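Local coordinates for thiamine-binding periplasmic protein (Escherichia coli, PDB 2QRY), which captures thiamine, thiamine phosphate and thiamine diphosphate in the periplasm with high affinity for import by the ThiBPQ ABC transporter, at residues A79-G84 / K264-M269; V156-P161 / V194-G199; E146-D151 / W186-K191; L89-S94 / T309-A314. All coordinates share one frame; numbering follows the deposited sequence.

Interaction 1 (A79-G84 / K264-M269); sequences ADVVLG and KFLQFM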
loop_
_atom_site.group_PDB
_atom_site.type_symbol
_atom_site.label_atom_id
_atom_site.label_comp_id
_atom_site.label_asym_id
_atom_site.label_seq_id
_atom_site.Cartn_x
_atom_site.Cartn_y
_atom_site.Cartn_z
ATOM N N ALA A 79 -11.129 16.495 6.316
ATOM C CA ALA A 79 -11.269 15.046 6.364
ATOM C C ALA A 79 -11.821 14.534 7.693
ATOM O O ALA A 79 -11.502 15.053 8.761
ATOM C CB ALA A 79 -9.932 14.385 6.082
ATOM N N ASP A 80 -12.652 13.504 7.600
ATOM C CA ASP A 80 -13.247 12.851 8.761
ATOM C C ASP A 80 -12.470 11.553 8.968
ATOM O O ASP A 80 -12.267 11.098 10.092
ATOM C CB ASP A 80 -14.721 12.530 8.495
ATOM C CG ASP A 80 -15.571 13.777 8.308
ATOM O OD1 ASP A 80 -15.617 14.606 9.245
ATOM O OD2 ASP A 80 -16.196 13.925 7.237
ATOM N N VAL A 81 -12.032 10.966 7.861
ATOM C CA VAL A 81 -11.271 9.723 7.895
ATOM C C VAL A 81 -10.162 9.735 6.841
ATOM O O VAL A 81 -10.345 10.254 5.741
ATOM C CB VAL A 81 -12.172 8.491 7.599
ATOM C CG1 VAL A 81 -11.346 7.219 7.647
ATOM C CG2 VAL A 81 -13.306 8.413 8.594
ATOM N N VAL A 82 -9.008 9.174 7.189
ATOM C CA VAL A 82 -7.904 9.064 6.246
ATOM C C VAL A 82 -7.746 7.579 5.955
ATOM O O VAL A 82 -7.336 6.820 6.832
ATOM C CB VAL A 82 -6.576 9.588 6.829
ATOM C CG1 VAL A 82 -5.436 9.264 5.872
ATOM C CG2 VAL A 82 -6.663 11.093 7.063
ATOM N N LEU A 83 -8.085 7.166 4.737
ATOM C CA LEU A 83 -7.979 5.763 4.341
ATOM C C LEU A 83 -6.793 5.550 3.391
ATOM O O LEU A 83 -6.719 6.166 2.335
ATOM C CB LEU A 83 -9.276 5.318 3.666
ATOM C CG LEU A 83 -9.409 3.856 3.221
ATOM C CD1 LEU A 83 -10.881 3.432 3.295
ATOM C CD2 LEU A 83 -8.845 3.676 1.815
ATOM N N GLY A 84 -5.859 4.687 3.768
ATOM C CA GLY A 84 -4.729 4.462 2.893
ATOM C C GLY A 84 -3.356 4.624 3.516
ATOM O O GLY A 84 -2.369 4.664 2.798
ATOM N N LYS A 264 -18.801 4.668 12.266
ATOM C CA LYS A 264 -19.669 3.674 11.659
ATOM C C LYS A 264 -19.019 3.246 10.350
ATOM O O LYS A 264 -19.212 2.125 9.880
ATOM C CB LYS A 264 -21.074 4.239 11.409
ATOM C CG LYS A 264 -21.817 4.594 12.690
ATOM C CD LYS A 264 -23.319 4.392 12.567
ATOM C CE LYS A 264 -23.965 5.376 11.605
ATOM N NZ LYS A 264 -25.450 5.179 11.558
ATOM N N PHE A 265 -18.235 4.146 9.766
ATOM C CA PHE A 265 -17.547 3.830 8.523
ATOM C C PHE A 265 -16.374 2.897 8.795
ATOM O O PHE A 265 -16.101 1.991 8.012
ATOM C CB PHE A 265 -17.049 5.100 7.836
ATOM C CG PHE A 265 -16.240 4.829 6.602
ATOM C CD1 PHE A 265 -14.857 4.700 6.676
ATOM C CD2 PHE A 265 -16.867 4.645 5.377
ATOM C CE1 PHE A 265 -14.115 4.389 5.549
ATOM C CE2 PHE A 265 -16.136 4.331 4.243
ATOM C CZ PHE A 265 -14.756 4.202 4.329
ATOM N N LEU A 266 -15.687 3.119 9.911
ATOM C CA LEU A 266 -14.547 2.288 10.279
ATOM C C LEU A 266 -14.973 0.862 10.638
ATOM O O LEU A 266 -14.276 -0.097 10.311
ATOM C CB LEU A 266 -13.783 2.923 11.447
ATOM C CG LEU A 266 -13.070 4.247 11.124
ATOM C CD1 LEU A 266 -12.429 4.819 12.380
ATOM C CD2 LEU A 266 -12.016 4.021 10.042
ATOM N N GLN A 267 -16.118 0.724 11.304
ATOM C CA GLN A 267 -16.615 -0.596 11.686
ATOM C C GLN A 267 -17.093 -1.326 10.440
ATOM O O GLN A 267 -16.810 -2.505 10.247
ATOM C CB GLN A 267 -17.777 -0.468 12.678
ATOM C CG GLN A 267 -18.310 -1.798 13.214
ATOM C CD GLN A 267 -17.324 -2.508 14.130
ATOM O OE1 GLN A 267 -16.890 -1.958 15.147
ATOM N NE2 GLN A 267 -16.970 -3.742 13.777
ATOM N N PHE A 268 -17.823 -0.603 9.601
ATOM C CA PHE A 268 -18.358 -1.144 8.361
ATOM C C PHE A 268 -17.234 -1.546 7.414
ATOM O O PHE A 268 -17.406 -2.389 6.532
ATOM C CB PHE A 268 -19.268 -0.094 7.714
ATOM C CG PHE A 268 -19.452 -0.267 6.238
ATOM C CD1 PHE A 268 -18.602 0.374 5.341
ATOM C CD2 PHE A 268 -20.467 -1.076 5.741
ATOM C CE1 PHE A 268 -18.761 0.212 3.966
ATOM C CE2 PHE A 268 -20.636 -1.247 4.366
ATOM C CZ PHE A 268 -19.782 -0.603 3.479
HETATM N N MSE A 269 -16.075 -0.940 7.616
HETATM C CA MSE A 269 -14.916 -1.210 6.786
HETATM C C MSE A 269 -14.407 -2.639 6.973
HETATM O O MSE A 269 -14.102 -3.326 5.999
HETATM C CB MSE A 269 -13.820 -0.200 7.114
HETATM C CG MSE A 269 -12.652 -0.210 6.164
HETATM SE SE MSE A 269 -11.501 1.290 6.524
HETATM C CE MSE A 269 -10.693 0.671 8.171
#
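Val-81 and Leu-266 meet methyl to methyl, CG1 of Val-81 lying 4.1 Å from CD2 of Leu-266, and the two side chains run antiparallel alongside one another. A second aliphatic contact runs from Leu-83 to Met-269, present as selenomethionine. The Met-269 chain is extended as far as SE and bends only at its last torsion (chi3 73°), with SE 3.9 Å from CD1 of Leu-83. The aromatic part of the contact belongs to Phe-265. Leu-83 CD1 sits at the edge of this ring, close to its plane and 4.1 Å from Phe-265 CE1, the two side chains standing nearly perpendicular. Val-81 CG1 approaches the same ring more loosely, 4.4 Å from Phe-265 CD1. No hydrogen bond joins the segments; the alternate strand residues Val-81 and Leu-83 point to the same face, toward the helix. The strand and helix axes run 10.7 Å apart at 25°, an alpha/beta packing in which the helix covers one face of the sheet. Strand 24-29 adds Val-27 against both Val-81 and Leu-83, and strand 243-252 supplies Ala-250 to Leu-266 and Met-269. Phe-47 meets the Phe-265 ring edge-to-face, while Phe-274 of helix 272-275 touches both Leu-83 and Met-269.

Interaction 2 (V156-P161 / V194-G199); sequences VIYQDP and VTVTKG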
loop_
_atom_site.group_PDB
_atom_site.type_symbol
_atom_site.label_atom_id
_atom_site.label_comp_id
_atom_site.label_asym_id
_atom_site.label_seq_id
_atom_site.Cartn_x
_atom_site.Cartn_y
_atom_site.Cartn_z
ATOM N N VAL A 156 14.197 -0.984 -14.338
ATOM C CA VAL A 156 13.332 -0.953 -13.172
ATOM C C VAL A 156 12.688 0.406 -12.931
ATOM O O VAL A 156 13.282 1.441 -13.205
ATOM C CB VAL A 156 14.122 -1.353 -11.906
ATOM C CG1 VAL A 156 13.312 -1.070 -10.662
ATOM C CG2 VAL A 156 14.471 -2.826 -11.965
ATOM N N ILE A 157 11.459 0.380 -12.428
ATOM C CA ILE A 157 10.728 1.593 -12.080
ATOM C C ILE A 157 10.103 1.373 -10.697
ATOM O O ILE A 157 9.581 0.297 -10.413
ATOM C CB ILE A 157 9.609 1.911 -13.111
ATOM C CG1 ILE A 157 10.235 2.455 -14.399
ATOM C CG2 ILE A 157 8.643 2.947 -12.546
ATOM C CD1 ILE A 157 9.243 2.737 -15.512
ATOM N N TYR A 158 10.176 2.372 -9.828
ATOM C CA TYR A 158 9.571 2.241 -8.505
ATOM C C TYR A 158 9.083 3.596 -8.012
ATOM O O TYR A 158 9.234 4.598 -8.710
ATOM C CB TYR A 158 10.556 1.598 -7.515
ATOM C CG TYR A 158 11.797 2.414 -7.234
ATOM C CD1 TYR A 158 11.823 3.346 -6.200
ATOM C CD2 TYR A 158 12.945 2.261 -8.012
ATOM C CE1 TYR A 158 12.961 4.108 -5.946
ATOM C CE2 TYR A 158 14.086 3.022 -7.764
ATOM C CZ TYR A 158 14.086 3.940 -6.734
ATOM O OH TYR A 158 15.205 4.700 -6.496
ATOM N N GLN A 159 8.490 3.631 -6.821
ATOM C CA GLN A 159 7.947 4.877 -6.281
ATOM C C GLN A 159 8.792 5.581 -5.230
ATOM O O GLN A 159 9.623 4.972 -4.553
ATOM C CB GLN A 159 6.550 4.643 -5.697
ATOM C CG GLN A 159 5.597 3.874 -6.600
ATOM C CD GLN A 159 5.946 2.404 -6.673
ATOM O OE1 GLN A 159 6.308 1.798 -5.673
ATOM N NE2 GLN A 159 5.828 1.821 -7.854
ATOM N N ASP A 160 8.540 6.878 -5.097
ATOM C CA ASP A 160 9.230 7.737 -4.148
ATOM C C ASP A 160 8.781 7.391 -2.730
ATOM O O ASP A 160 7.598 7.473 -2.410
ATOM C CB ASP A 160 8.888 9.196 -4.451
ATOM C CG ASP A 160 9.738 10.167 -3.664
ATOM O OD1 ASP A 160 10.048 9.871 -2.493
ATOM O OD2 ASP A 160 10.083 11.237 -4.210
ATOM N N PRO A 161 9.724 6.994 -1.862
ATOM C CA PRO A 161 9.397 6.635 -0.477
ATOM C C PRO A 161 8.827 7.781 0.369
ATOM O O PRO A 161 8.223 7.550 1.421
ATOM C CB PRO A 161 10.726 6.099 0.066
ATOM C CG PRO A 161 11.751 6.818 -0.765
ATOM C CD PRO A 161 11.150 6.751 -2.144
ATOM N N VAL A 194 14.847 3.331 -14.574
ATOM C CA VAL A 194 14.370 4.146 -15.685
ATOM C C VAL A 194 13.809 5.456 -15.130
ATOM O O VAL A 194 14.099 6.539 -15.643
ATOM C CB VAL A 194 13.264 3.416 -16.480
ATOM C CG1 VAL A 194 12.699 4.334 -17.550
ATOM C CG2 VAL A 194 13.830 2.155 -17.113
ATOM N N THR A 195 13.013 5.353 -14.070
ATOM C CA THR A 195 12.431 6.537 -13.450
ATOM C C THR A 195 11.814 6.218 -12.091
ATOM O O THR A 195 11.667 5.054 -11.714
ATOM C CB THR A 195 11.334 7.163 -14.347
ATOM O OG1 THR A 195 11.009 8.469 -13.855
ATOM C CG2 THR A 195 10.079 6.301 -14.342
ATOM N N VAL A 196 11.460 7.266 -11.361
ATOM C CA VAL A 196 10.842 7.123 -10.058
ATOM C C VAL A 196 9.648 8.067 -10.010
ATOM O O VAL A 196 9.799 9.275 -10.191
ATOM C CB VAL A 196 11.812 7.498 -8.936
ATOM C CG1 VAL A 196 11.118 7.336 -7.585
ATOM C CG2 VAL A 196 13.064 6.642 -9.023
ATOM N N THR A 197 8.462 7.516 -9.772
ATOM C CA THR A 197 7.246 8.311 -9.711
ATOM C C THR A 197 6.794 8.530 -8.258
ATOM O O THR A 197 7.221 7.817 -7.347
ATOM C CB THR A 197 6.111 7.615 -10.458
ATOM O OG1 THR A 197 5.712 6.457 -9.718
ATOM C CG2 THR A 197 6.570 7.173 -11.840
ATOM N N LYS A 198 5.916 9.509 -8.057
ATOM C CA LYS A 198 5.401 9.826 -6.734
ATOM C C LYS A 198 4.386 8.784 -6.282
ATOM O O LYS A 198 4.273 8.482 -5.093
ATOM C CB LYS A 198 4.730 11.205 -6.742
ATOM C CG LYS A 198 5.690 12.376 -6.721
ATOM C CD LYS A 198 4.924 13.690 -6.675
ATOM C CE LYS A 198 5.812 14.816 -6.208
ATOM N NZ LYS A 198 7.075 14.829 -6.978
ATOM N N GLY A 199 3.641 8.251 -7.244
ATOM C CA GLY A 199 2.636 7.263 -6.925
ATOM C C GLY A 199 2.734 6.000 -7.751
ATOM O O GLY A 199 3.342 5.977 -8.818
HETATM O O HOH W 1 9.194 12.492 -6.506
#
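Val-196 lays its CG2 methyl over one face of the Tyr-158 ring, 3.7 Å above the plane and offset toward the rim, a CH-pi contact. With chi1 at 64°, CG of Tyr-158 lies between its own backbone N and carbonyl carbon, and the ring reaches the valine from there. The phenol OH is bonded beyond the pair, to Trp-324 NE1. On the other face of the sheet Ile-157 crosses its neighbours at a slant: its CG1 is 3.8 Å from Val-194 CB and its CD1 3.8 Å from Thr-195 CG2. Shortening Ile-157 to an alanine would probably open a gap beside Val-194 and Thr-195 and reduce the apolar contact with Leu-206 of helix 200-208. Gln-159, on the same face, folds at chi2 so that CG packs 3.7 Å from Gly-199 C, while NE2 bonds Leu-216 O. Asp-160 OD2 pairs with Arg-162 and also takes a hydrogen bond from a water, 2.8 Å away, that Lys-198 NZ donates to. The backbones run parallel, held by Val-194 N to Val-156 O at 2.8 Å, Thr-197 N to Tyr-158 O, and Asp-160 N to Thr-197 O at 2.8 Å. Helices 165-178 and 182-190 make the beta-alpha-beta crossover between these strands, and strand 214-218 borders strand 156-159 on its other edge. Gly-199 occupies the N-cap position of helix 200-208, its nearest atom about 4 Å from the bound thiamin phosphate, which places this end of the pair at the ligand pocket.

Interaction 3 (E146-D151 / W186-K191); sequences ELVESD and WQKLAK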
loop_
_atom_site.group_PDB
_atom_site.type_symbol
_atom_site.label_atom_id
_atom_site.label_comp_id
_atom_site.label_asym_id
_atom_site.label_seq_id
_atom_site.Cartn_x
_atom_site.Cartn_y
_atom_site.Cartn_z
ATOM N N GLU A 146 20.046 -10.111 -6.205
ATOM C CA GLU A 146 20.404 -10.316 -7.598
ATOM C C GLU A 146 19.941 -9.134 -8.451
ATOM O O GLU A 146 20.699 -8.619 -9.270
ATOM C CB GLU A 146 19.792 -11.609 -8.125
ATOM C CG GLU A 146 19.946 -11.772 -9.624
ATOM C CD GLU A 146 19.505 -13.130 -10.120
ATOM O OE1 GLU A 146 18.505 -13.670 -9.599
ATOM O OE2 GLU A 146 20.154 -13.648 -11.049
ATOM N N LEU A 147 18.697 -8.707 -8.249
ATOM C CA LEU A 147 18.149 -7.576 -8.988
ATOM C C LEU A 147 19.069 -6.361 -8.885
ATOM O O LEU A 147 19.271 -5.643 -9.864
ATOM C CB LEU A 147 16.757 -7.222 -8.452
ATOM C CG LEU A 147 16.063 -5.958 -8.973
ATOM C CD1 LEU A 147 14.602 -5.952 -8.546
ATOM C CD2 LEU A 147 16.751 -4.727 -8.419
ATOM N N VAL A 148 19.623 -6.142 -7.698
ATOM C CA VAL A 148 20.511 -5.011 -7.455
ATOM C C VAL A 148 21.931 -5.201 -7.986
ATOM O O VAL A 148 22.529 -4.279 -8.545
ATOM C CB VAL A 148 20.628 -4.708 -5.937
ATOM C CG1 VAL A 148 21.713 -3.663 -5.695
ATOM C CG2 VAL A 148 19.294 -4.228 -5.382
ATOM N N GLU A 149 22.465 -6.404 -7.817
ATOM C CA GLU A 149 23.838 -6.687 -8.214
ATOM C C GLU A 149 24.105 -7.359 -9.559
ATOM O O GLU A 149 25.217 -7.269 -10.082
ATOM C CB GLU A 149 24.499 -7.482 -7.090
ATOM C CG GLU A 149 24.669 -6.656 -5.826
ATOM C CD GLU A 149 24.831 -7.497 -4.583
ATOM O OE1 GLU A 149 25.531 -8.533 -4.652
ATOM O OE2 GLU A 149 24.265 -7.114 -3.533
ATOM N N SER A 150 23.098 -8.017 -10.121
ATOM C CA SER A 150 23.246 -8.706 -11.401
ATOM C C SER A 150 23.848 -7.831 -12.490
ATOM O O SER A 150 23.728 -6.608 -12.455
ATOM C CB SER A 150 21.888 -9.232 -11.874
ATOM O OG SER A 150 21.988 -9.879 -13.127
ATOM N N ASP A 151 24.490 -8.471 -13.461
ATOM C CA ASP A 151 25.105 -7.762 -14.576
ATOM C C ASP A 151 24.069 -7.555 -15.672
ATOM O O ASP A 151 24.303 -6.815 -16.626
ATOM C CB ASP A 151 26.283 -8.559 -15.138
ATOM C CG ASP A 151 27.235 -9.028 -14.059
ATOM O OD1 ASP A 151 26.830 -9.889 -13.238
ATOM O OD2 ASP A 151 28.385 -8.533 -14.031
ATOM N N TRP A 186 21.891 0.911 -3.239
ATOM C CA TRP A 186 21.065 1.884 -3.937
ATOM C C TRP A 186 21.766 2.466 -5.161
ATOM O O TRP A 186 21.131 2.684 -6.196
ATOM C CB TRP A 186 20.629 3.008 -2.984
ATOM C CG TRP A 186 19.382 2.667 -2.185
ATOM C CD1 TRP A 186 19.283 2.525 -0.827
ATOM C CD2 TRP A 186 18.074 2.409 -2.709
ATOM N NE1 TRP A 186 17.993 2.192 -0.477
ATOM C CE2 TRP A 186 17.234 2.113 -1.614
ATOM C CE3 TRP A 186 17.531 2.398 -4.001
ATOM C CZ2 TRP A 186 15.876 1.809 -1.772
ATOM C CZ3 TRP A 186 16.183 2.095 -4.157
ATOM C CH2 TRP A 186 15.371 1.805 -3.047
ATOM N N GLN A 187 23.067 2.720 -5.059
ATOM C CA GLN A 187 23.791 3.254 -6.210
ATOM C C GLN A 187 23.745 2.259 -7.370
ATOM O O GLN A 187 23.607 2.649 -8.527
ATOM C CB GLN A 187 25.241 3.567 -5.846
ATOM C CG GLN A 187 25.368 4.745 -4.896
ATOM C CD GLN A 187 26.799 5.027 -4.490
ATOM O OE1 GLN A 187 27.670 5.233 -5.338
ATOM N NE2 GLN A 187 27.048 5.046 -3.184
ATOM N N LYS A 188 23.838 0.970 -7.051
ATOM C CA LYS A 188 23.790 -0.075 -8.065
ATOM C C LYS A 188 22.398 -0.171 -8.675
ATOM O O LYS A 188 22.263 -0.394 -9.879
ATOM C CB LYS A 188 24.177 -1.434 -7.469
ATOM C CG LYS A 188 25.623 -1.536 -7.009
ATOM C CD LYS A 188 25.885 -2.886 -6.348
ATOM C CE LYS A 188 27.317 -2.995 -5.833
ATOM N NZ LYS A 188 27.516 -4.264 -5.072
ATOM N N LEU A 189 21.364 -0.007 -7.847
ATOM C CA LEU A 189 19.993 -0.077 -8.346
ATOM C C LEU A 189 19.679 1.145 -9.210
ATOM O O LEU A 189 18.905 1.057 -10.157
ATOM C CB LEU A 189 18.986 -0.143 -7.190
ATOM C CG LEU A 189 17.793 -1.096 -7.369
ATOM C CD1 LEU A 189 16.770 -0.864 -6.261
ATOM C CD2 LEU A 189 17.147 -0.886 -8.726
ATOM N N ALA A 190 20.280 2.282 -8.871
ATOM C CA ALA A 190 20.054 3.518 -9.620
ATOM C C ALA A 190 20.444 3.371 -11.090
ATOM O O ALA A 190 19.843 4.000 -11.960
ATOM C CB ALA A 190 20.835 4.673 -8.981
ATOM N N LYS A 191 21.444 2.535 -11.363
ATOM C CA LYS A 191 21.911 2.312 -12.736
ATOM C C LYS A 191 20.901 1.538 -13.576
ATOM O O LYS A 191 20.954 1.564 -14.803
ATOM C CB LYS A 191 23.237 1.546 -12.735
ATOM C CG LYS A 191 24.398 2.270 -12.082
ATOM C CD LYS A 191 25.588 1.326 -11.950
ATOM C CE LYS A 191 26.710 1.944 -11.133
ATOM N NZ LYS A 191 27.720 0.913 -10.763
#
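Val-148 straddles two residues of the opposing helix because its chi1 of 172° sets CG1 anti to the backbone N and CG2 anti to the carbonyl carbon. CG1 then rests 3.8 Å from Lys-188 CB, and CG2 lies 4.0 Å from Leu-189 CG; in both pairs the side chains are nearly perpendicular. Leu-147 joins from the flank, its CD2 3.9 Å from Leu-189 CD2. The backbones themselves come near here, with CA of Val-148 and CA of Leu-189 5.0 Å apart and Lys-188 CB 3.5 Å from Val-148 O. From CG onward Lys-188 stretches out fully and passes Glu-149 obliquely, bringing NZ within 3.8 Å of Glu-149 CG. Met-174 of helix 165-178 touches both Val-148 and Leu-189, and Lys-192 NZ bonds Leu-147 O and Ser-150 O at the end of helix 144-149. Glu-149 OE2 is hydrogen-bonded to Tyr-178 OH and stays 4.6 Å from Lys-188 NZ, too far for a salt bridge. The two helix ends are therefore joined by aliphatic packing, far from the thiamine site, while the lysine and glutamate charges probably add a mild attraction on the outer side of the contact.

Interaction 4 (L89-S94 / T309-A314); sequences LLDAAS and TPAEVA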
loop_
_atom_site.group_PDB
_atom_site.type_symbol
_atom_site.label_atom_id
_atom_site.label_comp_id
_atom_site.label_asym_id
_atom_site.label_seq_id
_atom_site.Cartn_x
_atom_site.Cartn_y
_atom_site.Cartn_z
ATOM N N LEU A 89 3.529 3.574 8.912
ATOM C CA LEU A 89 3.329 4.970 9.278
ATOM C C LEU A 89 2.588 5.162 10.593
ATOM O O LEU A 89 2.368 6.296 11.009
ATOM C CB LEU A 89 2.556 5.690 8.176
ATOM C CG LEU A 89 3.157 5.766 6.773
ATOM C CD1 LEU A 89 2.089 6.249 5.797
ATOM C CD2 LEU A 89 4.362 6.709 6.779
ATOM N N LEU A 90 2.199 4.063 11.240
ATOM C CA LEU A 90 1.449 4.131 12.499
ATOM C C LEU A 90 2.034 5.053 13.570
ATOM O O LEU A 90 1.349 5.942 14.069
ATOM C CB LEU A 90 1.281 2.736 13.099
ATOM C CG LEU A 90 0.517 1.689 12.289
ATOM C CD1 LEU A 90 0.401 0.408 13.121
ATOM C CD2 LEU A 90 -0.863 2.210 11.917
ATOM N N ASP A 91 3.292 4.833 13.925
ATOM C CA ASP A 91 3.944 5.639 14.946
ATOM C C ASP A 91 3.884 7.116 14.569
ATOM O O ASP A 91 3.480 7.965 15.370
ATOM C CB ASP A 91 5.402 5.206 15.090
ATOM C CG ASP A 91 5.988 5.572 16.435
ATOM O OD1 ASP A 91 5.643 4.899 17.430
ATOM O OD2 ASP A 91 6.791 6.532 16.499
ATOM N N ALA A 92 4.295 7.408 13.338
ATOM C CA ALA A 92 4.310 8.770 12.815
ATOM C C ALA A 92 2.927 9.405 12.890
ATOM O O ALA A 92 2.795 10.574 13.264
ATOM C CB ALA A 92 4.804 8.763 11.378
ATOM N N ALA A 93 1.902 8.628 12.545
ATOM C CA ALA A 93 0.523 9.114 12.572
ATOM C C ALA A 93 0.036 9.423 13.989
ATOM O O ALA A 93 -0.455 10.520 14.250
ATOM C CB ALA A 93 -0.410 8.096 11.918
ATOM N N SER A 94 0.182 8.466 14.903
ATOM C CA SER A 94 -0.269 8.666 16.277
ATOM C C SER A 94 0.469 9.807 16.990
ATOM O O SER A 94 -0.147 10.594 17.704
ATOM C CB SER A 94 -0.128 7.367 17.084
ATOM O OG SER A 94 1.191 7.197 17.577
ATOM N N THR A 309 9.011 -2.499 13.137
ATOM C CA THR A 309 7.940 -2.082 14.029
ATOM C C THR A 309 7.666 -0.630 13.665
ATOM O O THR A 309 8.542 0.049 13.136
ATOM C CB THR A 309 8.363 -2.148 15.508
ATOM O OG1 THR A 309 9.318 -1.116 15.780
ATOM C CG2 THR A 309 8.984 -3.510 15.819
ATOM N N PRO A 310 6.442 -0.141 13.926
ATOM C CA PRO A 310 6.132 1.251 13.595
ATOM C C PRO A 310 7.128 2.213 14.222
ATOM O O PRO A 310 7.446 3.250 13.649
ATOM C CB PRO A 310 4.722 1.424 14.147
ATOM C CG PRO A 310 4.125 0.068 13.908
ATOM C CD PRO A 310 5.233 -0.846 14.390
ATOM N N ALA A 311 7.631 1.855 15.397
ATOM C CA ALA A 311 8.590 2.699 16.097
ATOM C C ALA A 311 9.926 2.758 15.365
ATOM O O ALA A 311 10.531 3.826 15.240
ATOM C CB ALA A 311 8.801 2.186 17.523
ATOM N N GLU A 312 10.386 1.612 14.875
ATOM C CA GLU A 312 11.663 1.558 14.179
ATOM C C GLU A 312 11.682 2.383 12.900
ATOM O O GLU A 312 12.681 3.028 12.592
ATOM C CB GLU A 312 12.035 0.103 13.885
ATOM C CG GLU A 312 12.130 -0.747 15.143
ATOM C CD GLU A 312 12.405 -2.214 14.860
ATOM O OE1 GLU A 312 11.649 -2.832 14.082
ATOM O OE2 GLU A 312 13.377 -2.752 15.426
ATOM N N VAL A 313 10.578 2.377 12.159
ATOM C CA VAL A 313 10.518 3.136 10.918
ATOM C C VAL A 313 10.449 4.642 11.156
ATOM O O VAL A 313 11.186 5.402 10.540
ATOM C CB VAL A 313 9.323 2.697 10.055
ATOM C CG1 VAL A 313 9.534 1.275 9.572
ATOM C CG2 VAL A 313 8.047 2.778 10.856
ATOM N N ALA A 314 9.575 5.071 12.058
ATOM C CA ALA A 314 9.437 6.490 12.357
ATOM C C ALA A 314 10.751 7.074 12.879
ATOM O O ALA A 314 11.107 8.209 12.560
ATOM C CB ALA A 314 8.329 6.700 13.381
HETATM O O HOH W 2 5.699 4.443 12.007
#
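Asp-91 reaches the start of helix 310-328, Pro-310 to Ala-314, with every atom of its side chain. Its CB packs against Pro-310 CB and lies 3.7 Å from Ala-314 CB. With chi1 at -157° the carboxylate turns along the second helix: CG stands 3.9 Å from Ala-311 CA, OD1 reaches to 4.2 Å from Ala-311 CB, and OD2 ends 3.5 Å from Ala-314 CB. Next to it Leu-90 and Pro-310 extend together in one direction, Leu-90 CD1 being 3.8 Å from Pro-310 CG. The helices cross at -79° with their axes 8.2 Å apart, close enough for alanines to touch the aspartate directly. Helix 310-328 starts with a capping box: Thr-309 OG1 accepts from Glu-312 N at 3.1 Å, and Glu-312 OE1 accepts from Thr-309 N at 2.8 Å. Leu-90 is backed by Trp-115 and Phe-120, and Arg-317, further along helix 310-328, touches Leu-89 and Ala-92. A glycine in place of Asp-91 is likely to leave a gap beside Pro-310 and to strip Ala-311 and Ala-314 of the group packed on them. No direct hydrogen bond crosses between the segments; within this contact Asp-91 meets its partners by van der Waals packing, its carboxylate oxygens lying against the methyl groups of Ala-311 and Ala-314 on the flank of the helix.

From the N terminus, the chain enters interaction 1 at strand 81-86, then interaction 4 at helix 90-96. Next come helix 144-149 of interaction 3 and strand 156-159 of interaction 2. Interaction 3 closes at helix 182-190, joining the two helices, and interaction 2 at strand 193-197, pairing the parallel strands that follow them, so these two cross; they also touch, Tyr-158 OH lying 3.6 Å from Trp-186 CZ3. Both lie within the spans of interactions 1 and 4, which cross each other, closing at helix 259-269 and helix 310-328. Interaction 1 packs one side of the chain's centre and interactions 2 and 3 the other, while interaction 4 ties helix 90-96 to the C-terminal helix.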